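Side-chain contacts in toll-like receptor 13 (Mus musculus, PDB 4Z0C), which serves as an innate immune receptor, recognising bacterial 23S ribosomal RNA and signalling through MYD88 and TRAF6 to activate NF-kappa-B: residues 7-10 with 14-17; 621-626 with 630-635; 674-679 with 685-690. All coordinates share one frame; numbering follows the deposited sequence.

Contact 1. Residues 7-10 with 14-17; sequences TQYE and HHVL. With nucleotides of chain C.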
loop_
_atom_site.group_PDB
_atom_site.type_symbol
_atom_site.label_atom_id
_atom_site.label_comp_id
_atom_site.label_asym_id
_atom_site.label_seq_id
_atom_site.Cartn_x
_atom_site.Cartn_y
_atom_site.Cartn_z
ATOM N N THR A 7 -23.165 2.702 -24.826
ATOM C CA THR A 7 -23.664 1.472 -24.216
ATOM C C THR A 7 -24.837 1.759 -23.311
ATOM O O THR A 7 -24.990 2.867 -22.810
ATOM C CB THR A 7 -22.566 0.707 -23.392
ATOM O OG1 THR A 7 -23.143 -0.463 -22.796
ATOM C CG2 THR A 7 -21.977 1.585 -22.278
ATOM N N GLN A 8 -25.683 0.759 -23.116
ATOM C CA GLN A 8 -26.701 0.867 -22.082
ATOM C C GLN A 8 -26.094 0.624 -20.701
ATOM O O GLN A 8 -25.064 -0.036 -20.561
ATOM C CB GLN A 8 -27.874 -0.086 -22.346
ATOM C CG GLN A 8 -28.834 0.428 -23.442
ATOM C CD GLN A 8 -29.955 -0.545 -23.780
ATOM O OE1 GLN A 8 -30.870 -0.199 -24.508
ATOM N NE2 GLN A 8 -29.877 -1.770 -23.257
ATOM N N TYR A 9 -26.725 1.211 -19.700
ATOM C CA TYR A 9 -26.395 0.977 -18.305
ATOM C C TYR A 9 -26.924 -0.392 -17.889
ATOM O O TYR A 9 -28.051 -0.746 -18.168
ATOM C CB TYR A 9 -27.009 2.095 -17.451
ATOM C CG TYR A 9 -26.956 1.901 -15.956
ATOM C CD1 TYR A 9 -25.758 1.582 -15.298
ATOM C CD2 TYR A 9 -28.102 2.082 -15.186
ATOM C CE1 TYR A 9 -25.731 1.413 -13.916
ATOM C CE2 TYR A 9 -28.075 1.935 -13.808
ATOM C CZ TYR A 9 -26.897 1.608 -13.178
ATOM O OH TYR A 9 -26.920 1.465 -11.803
ATOM N N GLU A 10 -26.103 -1.140 -17.183
ATOM C CA GLU A 10 -26.386 -2.529 -16.872
ATOM C C GLU A 10 -27.694 -2.734 -16.087
ATOM O O GLU A 10 -28.344 -3.768 -16.224
ATOM C CB GLU A 10 -25.159 -3.119 -16.134
ATOM C CG GLU A 10 -23.976 -2.110 -16.107
ATOM C CD GLU A 10 -22.604 -2.757 -15.964
ATOM O OE1 GLU A 10 -22.422 -3.628 -15.083
ATOM O OE2 GLU A 10 -21.685 -2.369 -16.722
ATOM N N HIS A 14 -32.871 2.129 -20.120
ATOM C CA HIS A 14 -33.216 3.494 -20.560
ATOM C C HIS A 14 -32.063 4.503 -20.390
ATOM O O HIS A 14 -32.168 5.661 -20.809
ATOM C CB HIS A 14 -34.445 3.989 -19.801
ATOM C CG HIS A 14 -35.627 3.087 -19.931
ATOM N ND1 HIS A 14 -35.974 2.167 -18.965
ATOM C CD2 HIS A 14 -36.528 2.938 -20.931
ATOM C CE1 HIS A 14 -37.043 1.498 -19.357
ATOM N NE2 HIS A 14 -37.396 1.943 -20.550
ATOM N N HIS A 15 -30.968 4.074 -19.763
ATOM C CA HIS A 15 -29.818 4.958 -19.577
ATOM C C HIS A 15 -28.714 4.606 -20.565
ATOM O O HIS A 15 -28.297 3.449 -20.646
ATOM C CB HIS A 15 -29.299 4.880 -18.132
ATOM C CG HIS A 15 -30.250 5.438 -17.118
ATOM N ND1 HIS A 15 -29.830 6.098 -15.985
ATOM C CD2 HIS A 15 -31.602 5.443 -17.071
ATOM C CE1 HIS A 15 -30.881 6.475 -15.280
ATOM N NE2 HIS A 15 -31.968 6.101 -15.923
ATOM N N VAL A 16 -28.226 5.596 -21.306
ATOM C CA VAL A 16 -27.195 5.324 -22.310
ATOM C C VAL A 16 -25.941 6.161 -22.070
ATOM O O VAL A 16 -26.027 7.363 -21.861
ATOM C CB VAL A 16 -27.735 5.570 -23.749
ATOM C CG1 VAL A 16 -26.633 5.409 -24.787
ATOM C CG2 VAL A 16 -28.863 4.615 -24.049
ATOM N N LEU A 17 -24.779 5.513 -22.124
ATOM C CA LEU A 17 -23.503 6.157 -21.838
ATOM C C LEU A 17 -22.601 6.154 -23.065
ATOM O O LEU A 17 -22.397 5.124 -23.668
ATOM C CB LEU A 17 -22.796 5.401 -20.714
ATOM C CG LEU A 17 -23.603 5.100 -19.455
ATOM C CD1 LEU A 17 -23.035 3.862 -18.765
ATOM C CD2 LEU A 17 -23.592 6.293 -18.511
ATOM P P A C 6 -21.597 0.073 -11.406
ATOM O OP1 A C 6 -21.990 0.926 -10.253
ATOM O OP2 A C 6 -22.063 -1.327 -11.378
ATOM O "O5'" A C 6 -22.053 0.811 -12.738
ATOM C "C5'" A C 6 -21.743 0.289 -14.035
ATOM C "C4'" A C 6 -21.515 1.399 -15.037
ATOM O "O4'" A C 6 -22.715 2.225 -15.128
ATOM C "C3'" A C 6 -20.386 2.357 -14.691
ATOM O "O3'" A C 6 -19.858 2.878 -15.906
ATOM C "C2'" A C 6 -21.112 3.471 -13.934
ATOM O "O2'" A C 6 -20.438 4.708 -13.923
ATOM C "C1'" A C 6 -22.425 3.558 -14.708
ATOM N N9 A C 6 -23.580 3.995 -13.921
ATOM C C8 A C 6 -23.847 3.766 -12.587
ATOM N N7 A C 6 -25.022 4.237 -12.197
ATOM C C5 A C 6 -25.575 4.786 -13.348
ATOM C C6 A C 6 -26.806 5.424 -13.607
ATOM N N6 A C 6 -27.741 5.629 -12.681
ATOM N N1 A C 6 -27.052 5.850 -14.868
ATOM C C2 A C 6 -26.114 5.631 -15.802
ATOM N N3 A C 6 -24.920 5.048 -15.686
ATOM C C4 A C 6 -24.706 4.637 -14.420
#
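Tyr9 and His15 meet at their roots, CB to CB at 3.7 Å, and from there diverge to hold one adenine from two directions. With its CG anti to the backbone N (chi1 171°), Tyr9 lays its ring flat over the base of A6 of chain C, so that C5 of the adenine sits 3.4 Å above the ring plane, displaced toward the rim. His15 approaches the base edge to edge instead: its ND1 donates to N1 of A6 at 3.0 Å, and the bond is fairly straight (156°). On its own account the imidazole is stacked with His39. Leu17 adds an apolar touch at another edge, where CD2 comes within 3.4 Å of N3 and its two methyls fall on either side of the base plane. Behind these side chains the strands are tied by backbone bonds, Leu17 N to Thr7 O at 2.7 Å, Thr7 N to Leu17 O at 2.8 Å and Tyr9 N to His15 O at 2.9 Å. Glu10 leans on the ribose while forming a salt bridge with Arg609. The whole is an antiparallel beta hairpin of the N-terminal part of the ectodomain, where it contacts an adenine of the bound single-stranded RNA, consistent with a part in recognising the base.

Contact 2. Residues 621-626 with 630-635; sequences DMFSSL and QVFSLR. With nucleotides of chain C.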
loop_
_atom_site.group_PDB
_atom_site.type_symbol
_atom_site.label_atom_id
_atom_site.label_comp_id
_atom_site.label_asym_id
_atom_site.label_seq_id
_atom_site.Cartn_x
_atom_site.Cartn_y
_atom_site.Cartn_z
ATOM N N ASP A 621 -18.585 -25.402 -19.337
ATOM C CA ASP A 621 -19.605 -25.619 -18.297
ATOM C C ASP A 621 -19.341 -24.922 -16.951
ATOM O O ASP A 621 -19.971 -25.248 -15.939
ATOM C CB ASP A 621 -19.884 -27.115 -18.074
ATOM C CG ASP A 621 -20.733 -27.733 -19.191
ATOM O OD1 ASP A 621 -21.761 -27.130 -19.576
ATOM O OD2 ASP A 621 -20.386 -28.840 -19.659
ATOM N N MET A 622 -18.405 -23.982 -16.922
ATOM C CA MET A 622 -18.163 -23.241 -15.691
ATOM C C MET A 622 -19.357 -22.373 -15.267
ATOM O O MET A 622 -19.638 -22.223 -14.080
ATOM C CB MET A 622 -16.904 -22.383 -15.820
ATOM C CG MET A 622 -16.600 -21.555 -14.589
ATOM S SD MET A 622 -14.944 -20.855 -14.647
ATOM C CE MET A 622 -14.054 -22.196 -13.860
ATOM N N PHE A 623 -20.081 -21.839 -16.241
ATOM C CA PHE A 623 -21.134 -20.870 -15.949
ATOM C C PHE A 623 -22.540 -21.448 -16.113
ATOM O O PHE A 623 -23.532 -20.780 -15.810
ATOM C CB PHE A 623 -20.956 -19.650 -16.862
ATOM C CG PHE A 623 -19.534 -19.127 -16.896
ATOM C CD1 PHE A 623 -18.968 -18.526 -15.776
ATOM C CD2 PHE A 623 -18.770 -19.210 -18.053
ATOM C CE1 PHE A 623 -17.675 -18.054 -15.813
ATOM C CE2 PHE A 623 -17.465 -18.714 -18.084
ATOM C CZ PHE A 623 -16.929 -18.143 -16.971
ATOM N N SER A 624 -22.604 -22.708 -16.538
ATOM C CA SER A 624 -23.856 -23.397 -16.861
ATOM C C SER A 624 -24.824 -23.568 -15.696
ATOM O O SER A 624 -25.953 -23.951 -15.911
ATOM C CB SER A 624 -23.562 -24.782 -17.438
ATOM O OG SER A 624 -22.829 -24.669 -18.635
ATOM N N SER A 625 -24.392 -23.326 -14.464
ATOM C CA SER A 625 -25.314 -23.452 -13.338
ATOM C C SER A 625 -25.951 -22.116 -13.003
ATOM O O SER A 625 -26.910 -22.057 -12.238
ATOM C CB SER A 625 -24.613 -24.004 -12.092
ATOM O OG SER A 625 -24.449 -25.411 -12.177
ATOM N N LEU A 626 -25.428 -21.049 -13.596
ATOM C CA LEU A 626 -25.831 -19.704 -13.218
ATOM C C LEU A 626 -27.180 -19.312 -13.841
ATOM O O LEU A 626 -27.231 -18.563 -14.812
ATOM C CB LEU A 626 -24.718 -18.703 -13.556
ATOM C CG LEU A 626 -23.322 -19.029 -12.985
ATOM C CD1 LEU A 626 -22.276 -18.015 -13.453
ATOM C CD2 LEU A 626 -23.311 -19.142 -11.459
ATOM N N GLN A 630 -27.729 -12.249 -14.644
ATOM C CA GLN A 630 -28.233 -11.174 -15.513
ATOM C C GLN A 630 -27.109 -10.341 -16.107
ATOM O O GLN A 630 -27.192 -9.889 -17.252
ATOM C CB GLN A 630 -29.165 -10.233 -14.750
ATOM C CG GLN A 630 -30.334 -10.903 -14.046
ATOM C CD GLN A 630 -31.252 -9.899 -13.355
ATOM O OE1 GLN A 630 -30.852 -9.201 -12.407
ATOM N NE2 GLN A 630 -32.483 -9.794 -13.855
ATOM N N VAL A 631 -26.078 -10.100 -15.299
ATOM C CA VAL A 631 -24.928 -9.324 -15.740
ATOM C C VAL A 631 -23.682 -10.194 -15.668
ATOM O O VAL A 631 -23.366 -10.753 -14.630
ATOM C CB VAL A 631 -24.763 -8.044 -14.907
ATOM C CG1 VAL A 631 -23.569 -7.257 -15.394
ATOM C CG2 VAL A 631 -26.026 -7.206 -15.021
ATOM N N PHE A 632 -23.020 -10.340 -16.808
ATOM C CA PHE A 632 -21.844 -11.167 -16.949
ATOM C C PHE A 632 -20.827 -10.303 -17.664
ATOM O O PHE A 632 -21.038 -9.931 -18.822
ATOM C CB PHE A 632 -22.159 -12.414 -17.794
ATOM C CG PHE A 632 -21.048 -13.450 -17.813
ATOM C CD1 PHE A 632 -19.905 -13.299 -17.014
ATOM C CD2 PHE A 632 -21.136 -14.566 -18.641
ATOM C CE1 PHE A 632 -18.877 -14.242 -17.026
ATOM C CE2 PHE A 632 -20.115 -15.523 -18.667
ATOM C CZ PHE A 632 -18.982 -15.362 -17.854
ATOM N N SER A 633 -19.730 -9.968 -16.990
ATOM C CA SER A 633 -18.734 -9.144 -17.653
ATOM C C SER A 633 -17.372 -9.787 -17.782
ATOM O O SER A 633 -16.782 -10.239 -16.808
ATOM C CB SER A 633 -18.592 -7.785 -16.985
ATOM O OG SER A 633 -17.665 -7.004 -17.722
ATOM N N LEU A 634 -16.880 -9.801 -19.010
ATOM C CA LEU A 634 -15.581 -10.361 -19.334
ATOM C C LEU A 634 -14.794 -9.258 -20.038
ATOM O O LEU A 634 -13.922 -9.512 -20.868
ATOM C CB LEU A 634 -15.761 -11.597 -20.230
ATOM C CG LEU A 634 -16.418 -12.806 -19.550
ATOM C CD1 LEU A 634 -16.966 -13.780 -20.575
ATOM C CD2 LEU A 634 -15.430 -13.530 -18.655
ATOM N N ARG A 635 -15.160 -8.022 -19.726
ATOM C CA ARG A 635 -14.498 -6.833 -20.261
ATOM C C ARG A 635 -12.985 -6.885 -20.005
ATOM O O ARG A 635 -12.555 -7.248 -18.918
ATOM C CB ARG A 635 -15.086 -5.616 -19.572
ATOM C CG ARG A 635 -14.651 -4.279 -20.101
ATOM C CD ARG A 635 -15.886 -3.533 -20.484
ATOM N NE ARG A 635 -15.958 -2.243 -19.833
ATOM C CZ ARG A 635 -17.015 -1.444 -19.907
ATOM N NH1 ARG A 635 -18.080 -1.810 -20.610
ATOM N NH2 ARG A 635 -17.007 -0.284 -19.275
ATOM P P G C 8 -13.853 1.504 -18.540
ATOM O OP1 G C 8 -13.892 2.292 -19.801
ATOM O OP2 G C 8 -14.583 0.221 -18.374
ATOM O "O5'" G C 8 -12.302 1.220 -18.317
ATOM C "C5'" G C 8 -11.409 2.316 -18.154
ATOM C "C4'" G C 8 -10.000 1.869 -17.864
ATOM O "O4'" G C 8 -9.928 1.277 -16.537
ATOM C "C3'" G C 8 -9.437 0.833 -18.836
ATOM O "O3'" G C 8 -8.160 1.239 -19.301
ATOM C "C2'" G C 8 -9.293 -0.427 -17.989
ATOM O "O2'" G C 8 -8.200 -1.245 -18.339
ATOM C "C1'" G C 8 -9.119 0.134 -16.591
ATOM N N9 G C 8 -9.500 -0.833 -15.563
ATOM C C8 G C 8 -8.668 -1.292 -14.574
ATOM N N7 G C 8 -9.236 -2.214 -13.845
ATOM C C5 G C 8 -10.499 -2.400 -14.404
ATOM C C6 G C 8 -11.560 -3.275 -14.034
ATOM O O6 G C 8 -11.606 -4.093 -13.105
ATOM N N1 G C 8 -12.665 -3.138 -14.864
ATOM C C2 G C 8 -12.734 -2.274 -15.922
ATOM N N2 G C 8 -13.885 -2.294 -16.617
ATOM N N3 G C 8 -11.748 -1.456 -16.277
ATOM C C4 G C 8 -10.666 -1.567 -15.485
ATOM P P A C 7 -18.653 2.120 -16.636
ATOM O OP1 A C 7 -18.209 2.956 -17.776
ATOM O OP2 A C 7 -19.053 0.710 -16.842
ATOM O "O5'" A C 7 -17.490 2.136 -15.547
ATOM C "C5'" A C 7 -16.680 3.286 -15.357
ATOM C "C4'" A C 7 -15.247 2.903 -15.096
ATOM O "O4'" A C 7 -15.117 2.272 -13.791
ATOM C "C3'" A C 7 -14.653 1.884 -16.055
ATOM O "O3'" A C 7 -14.264 2.451 -17.299
ATOM C "C2'" A C 7 -13.494 1.300 -15.240
ATOM O "O2'" A C 7 -12.383 2.179 -15.245
ATOM C "C1'" A C 7 -14.088 1.292 -13.829
ATOM N N9 A C 7 -14.670 -0.020 -13.492
ATOM C C8 A C 7 -15.843 -0.534 -13.995
ATOM N N7 A C 7 -16.140 -1.714 -13.527
ATOM C C5 A C 7 -15.084 -2.013 -12.672
ATOM C C6 A C 7 -14.808 -3.150 -11.878
ATOM N N6 A C 7 -15.631 -4.201 -11.840
ATOM N N1 A C 7 -13.665 -3.154 -11.126
ATOM C C2 A C 7 -12.862 -2.078 -11.183
ATOM N N3 A C 7 -13.018 -0.959 -11.900
ATOM C C4 A C 7 -14.163 -0.980 -12.633
#
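The phosphate oxygen OP2 of G8 of chain C is gripped twice by Arg635: NH2 donates to it at 2.6 Å with an angle of 158°, and NE adds a weak, more bent bond at 3.2 Å. The oxygen lies in the guanidinium plane, at the edge that carries both donors. Bends at chi2 and chi3 turn the group to this position, while NH1 pairs with Asp657; that carboxylate probably helps fix the rotation of the guanidinium and partly balances its charge. Three residues earlier, Phe632 points into the interior of the solenoid. This is the leucine-rich-repeat plan, in which a short strand lines the concave surface and sends apolar side chains inward, here to meet Phe623 from the loop of the preceding repeat. The pair is edge-to-face: CZ of Phe632 stands 3.4 Å above the centre of the Phe623 ring, with centroids 4.7 Å apart and planes at 59°. CG of Met622 covers the opposite face of Phe623, toward the rim, at 3.9 Å above the plane. The turn carrying Phe623 is type I, closed by Leu626 N on Phe623 O at 2.9 Å. Beside it, Ser624 OG donates to the anti lone pair of Asp621 OD1 at 2.8 Å, an oxygen that also faces Lys648.

Contact 3. Residues 674-679 with 685-690; sequences NWSMNT and PFLRSY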
loop_
_atom_site.group_PDB
_atom_site.type_symbol
_atom_site.label_atom_id
_atom_site.label_comp_id
_atom_site.label_asym_id
_atom_site.label_seq_id
_atom_site.Cartn_x
_atom_site.Cartn_y
_atom_site.Cartn_z
ATOM N N ASN A 674 -23.993 -13.240 -35.181
ATOM C CA ASN A 674 -25.410 -13.167 -35.544
ATOM C C ASN A 674 -26.347 -13.040 -34.346
ATOM O O ASN A 674 -27.292 -12.248 -34.372
ATOM C CB ASN A 674 -25.804 -14.367 -36.409
ATOM C CG ASN A 674 -25.248 -14.265 -37.809
ATOM O OD1 ASN A 674 -25.198 -13.180 -38.385
ATOM N ND2 ASN A 674 -24.756 -15.378 -38.334
ATOM N N TRP A 675 -26.068 -13.813 -33.295
ATOM C CA TRP A 675 -26.901 -13.826 -32.099
ATOM C C TRP A 675 -26.770 -12.503 -31.335
ATOM O O TRP A 675 -27.763 -11.967 -30.833
ATOM C CB TRP A 675 -26.540 -15.003 -31.186
ATOM C CG TRP A 675 -27.199 -14.920 -29.834
ATOM C CD1 TRP A 675 -28.450 -15.360 -29.506
ATOM C CD2 TRP A 675 -26.653 -14.340 -28.636
ATOM N NE1 TRP A 675 -28.712 -15.096 -28.178
ATOM C CE2 TRP A 675 -27.624 -14.479 -27.622
ATOM C CE3 TRP A 675 -25.437 -13.728 -28.324
ATOM C CZ2 TRP A 675 -27.420 -14.018 -26.320
ATOM C CZ3 TRP A 675 -25.232 -13.270 -27.020
ATOM C CH2 TRP A 675 -26.217 -13.422 -26.037
ATOM N N SER A 676 -25.548 -11.981 -31.256
ATOM C CA SER A 676 -25.293 -10.761 -30.481
ATOM C C SER A 676 -25.982 -9.556 -31.098
ATOM O O SER A 676 -26.425 -8.671 -30.377
ATOM C CB SER A 676 -23.806 -10.473 -30.356
ATOM O OG SER A 676 -23.279 -10.090 -31.607
ATOM N N MET A 677 -26.046 -9.521 -32.430
ATOM C CA MET A 677 -26.718 -8.436 -33.151
ATOM C C MET A 677 -28.224 -8.582 -33.067
ATOM O O MET A 677 -28.947 -7.586 -33.057
ATOM C CB MET A 677 -26.287 -8.379 -34.621
ATOM C CG MET A 677 -24.795 -8.122 -34.827
ATOM S SD MET A 677 -24.250 -8.109 -36.555
ATOM C CE MET A 677 -25.191 -6.692 -37.132
ATOM N N ASN A 678 -28.702 -9.820 -32.983
ATOM C CA ASN A 678 -30.135 -10.076 -33.144
ATOM C C ASN A 678 -30.934 -10.254 -31.859
ATOM O O ASN A 678 -32.142 -9.970 -31.840
ATOM C CB ASN A 678 -30.382 -11.286 -34.073
ATOM C CG ASN A 678 -30.020 -10.994 -35.514
ATOM O OD1 ASN A 678 -30.477 -10.016 -36.106
ATOM N ND2 ASN A 678 -29.171 -11.829 -36.077
ATOM N N THR A 679 -30.286 -10.755 -30.808
ATOM C CA THR A 679 -30.991 -10.989 -29.546
ATOM C C THR A 679 -31.550 -9.676 -29.040
ATOM O O THR A 679 -30.912 -8.651 -29.154
ATOM C CB THR A 679 -30.098 -11.643 -28.460
ATOM O OG1 THR A 679 -30.887 -11.955 -27.306
ATOM C CG2 THR A 679 -28.914 -10.742 -28.074
ATOM N N PRO A 685 -22.276 -4.426 -24.875
ATOM C CA PRO A 685 -21.577 -3.138 -24.917
ATOM C C PRO A 685 -20.588 -2.970 -26.064
ATOM O O PRO A 685 -19.596 -3.708 -26.167
ATOM C CB PRO A 685 -20.807 -3.109 -23.589
ATOM C CG PRO A 685 -21.452 -4.117 -22.713
ATOM C CD PRO A 685 -22.461 -4.902 -23.494
ATOM N N PHE A 686 -20.867 -1.958 -26.881
ATOM C CA PHE A 686 -19.993 -1.486 -27.953
ATOM C C PHE A 686 -19.778 -2.508 -29.061
ATOM O O PHE A 686 -18.875 -2.353 -29.880
ATOM C CB PHE A 686 -18.661 -0.975 -27.400
ATOM C CG PHE A 686 -18.812 -0.031 -26.231
ATOM C CD1 PHE A 686 -19.383 1.225 -26.403
ATOM C CD2 PHE A 686 -18.402 -0.404 -24.960
ATOM C CE1 PHE A 686 -19.541 2.099 -25.334
ATOM C CE2 PHE A 686 -18.551 0.468 -23.883
ATOM C CZ PHE A 686 -19.124 1.731 -24.078
ATOM N N LEU A 687 -20.653 -3.513 -29.091
ATOM C CA LEU A 687 -20.625 -4.623 -30.054
ATOM C C LEU A 687 -20.279 -4.198 -31.473
ATOM O O LEU A 687 -19.374 -4.756 -32.088
ATOM C CB LEU A 687 -21.988 -5.318 -30.083
ATOM C CG LEU A 687 -22.228 -6.308 -31.234
ATOM C CD1 LEU A 687 -21.346 -7.550 -31.060
ATOM C CD2 LEU A 687 -23.689 -6.693 -31.310
ATOM N N ARG A 688 -20.984 -3.180 -31.968
ATOM C CA ARG A 688 -20.832 -2.709 -33.347
ATOM C C ARG A 688 -19.508 -2.017 -33.647
ATOM O O ARG A 688 -19.300 -1.548 -34.770
ATOM C CB ARG A 688 -21.981 -1.769 -33.731
ATOM C CG ARG A 688 -23.353 -2.390 -33.621
ATOM C CD ARG A 688 -24.414 -1.507 -34.238
ATOM N NE ARG A 688 -25.361 -2.328 -34.988
ATOM C CZ ARG A 688 -25.375 -2.431 -36.316
ATOM N NH1 ARG A 688 -24.511 -1.738 -37.053
ATOM N NH2 ARG A 688 -26.258 -3.219 -36.908
ATOM N N SER A 689 -18.630 -1.940 -32.648
ATOM C CA SER A 689 -17.302 -1.352 -32.812
ATOM C C SER A 689 -16.164 -2.377 -32.747
ATOM O O SER A 689 -15.022 -2.056 -33.098
ATOM C CB SER A 689 -17.072 -0.285 -31.747
ATOM O OG SER A 689 -16.953 -0.867 -30.462
ATOM N N TYR A 690 -16.475 -3.595 -32.298
ATOM C CA TYR A 690 -15.454 -4.628 -32.100
ATOM C C TYR A 690 -14.695 -4.844 -33.401
ATOM O O TYR A 690 -15.291 -5.195 -34.418
ATOM C CB TYR A 690 -16.060 -5.964 -31.656
ATOM C CG TYR A 690 -16.761 -5.988 -30.314
ATOM C CD1 TYR A 690 -16.760 -4.874 -29.468
ATOM C CD2 TYR A 690 -17.435 -7.138 -29.892
ATOM C CE1 TYR A 690 -17.418 -4.908 -28.247
ATOM C CE2 TYR A 690 -18.096 -7.179 -28.667
ATOM C CZ TYR A 690 -18.088 -6.057 -27.849
ATOM O OH TYR A 690 -18.748 -6.089 -26.634
#
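The last turn of the helix ending at 678 faces a short 3-10 turn, 687-689, with Ser676 and Leu687 nearest at 7.7 Å between their CA atoms. Leu687 reaches over with its branched end: chi1 of 168° sets CG opposite the backbone N and so carries the branch toward the helix, with both methyls around the hydroxyl of Ser676: CD1 lies 3.2 Å and CD2 3.4 Å from OG. No hydrogen bond crosses this contact. The hydroxyl sits between the backbone N and the carbonyl carbon of its own residue (chi1 69°) and bonds back to the carbonyl of Lys673, so a buried polar group is satisfied within its own helix while the leucine packs on it. Met677 follows on the same helix. Its chain crosses that of Leu687 at about a right angle, CG touching CD2 at 4.0 Å, and a bend at chi3 brings CE of Met677 to 3.6 Å from NH2 of Arg688, oblique to the guanidinium plane. Behind Leu687, the ring of Tyr690 turns a face to the leucine backbone, with CA of Leu687 centred 3.6 Å above it. Tyr690 OH donates to Pro685 O at 2.6 Å, which ties the two ends of the 685-690 loop together. Within the C-terminal capping region of the leucine-rich repeats, the helix and loop are stitched to the chain's beginning by backbone bonds from Ser676 to Tyr1 and from Arg688 to Phe3, while Pro685 packs against strand 655-657 and, with Phe686, against strand 7-9.

The three contacts gather where the two ends of the solenoid meet. Contact 1 belongs to the N-terminal hairpin, contacts 2 and 3 to the last repeats and the C-terminal cap, yet their centres lie only 15 to 20 Å apart. Glu10 OE1 approaches Val631 CG1 at 3.8 Å, Thr7 CG2 meets Phe686 CZ at 3.4 Å, and Arg635 NH1 stands 4.0 Å from Phe686 CE2, so each contact touches the other two. Three consecutive nucleotides, A6 to G8 of chain C, span this junction: contact 1 holds a base, contact 2 a phosphate, and contact 3 stays about 6 Å from the RNA at its nearest atom.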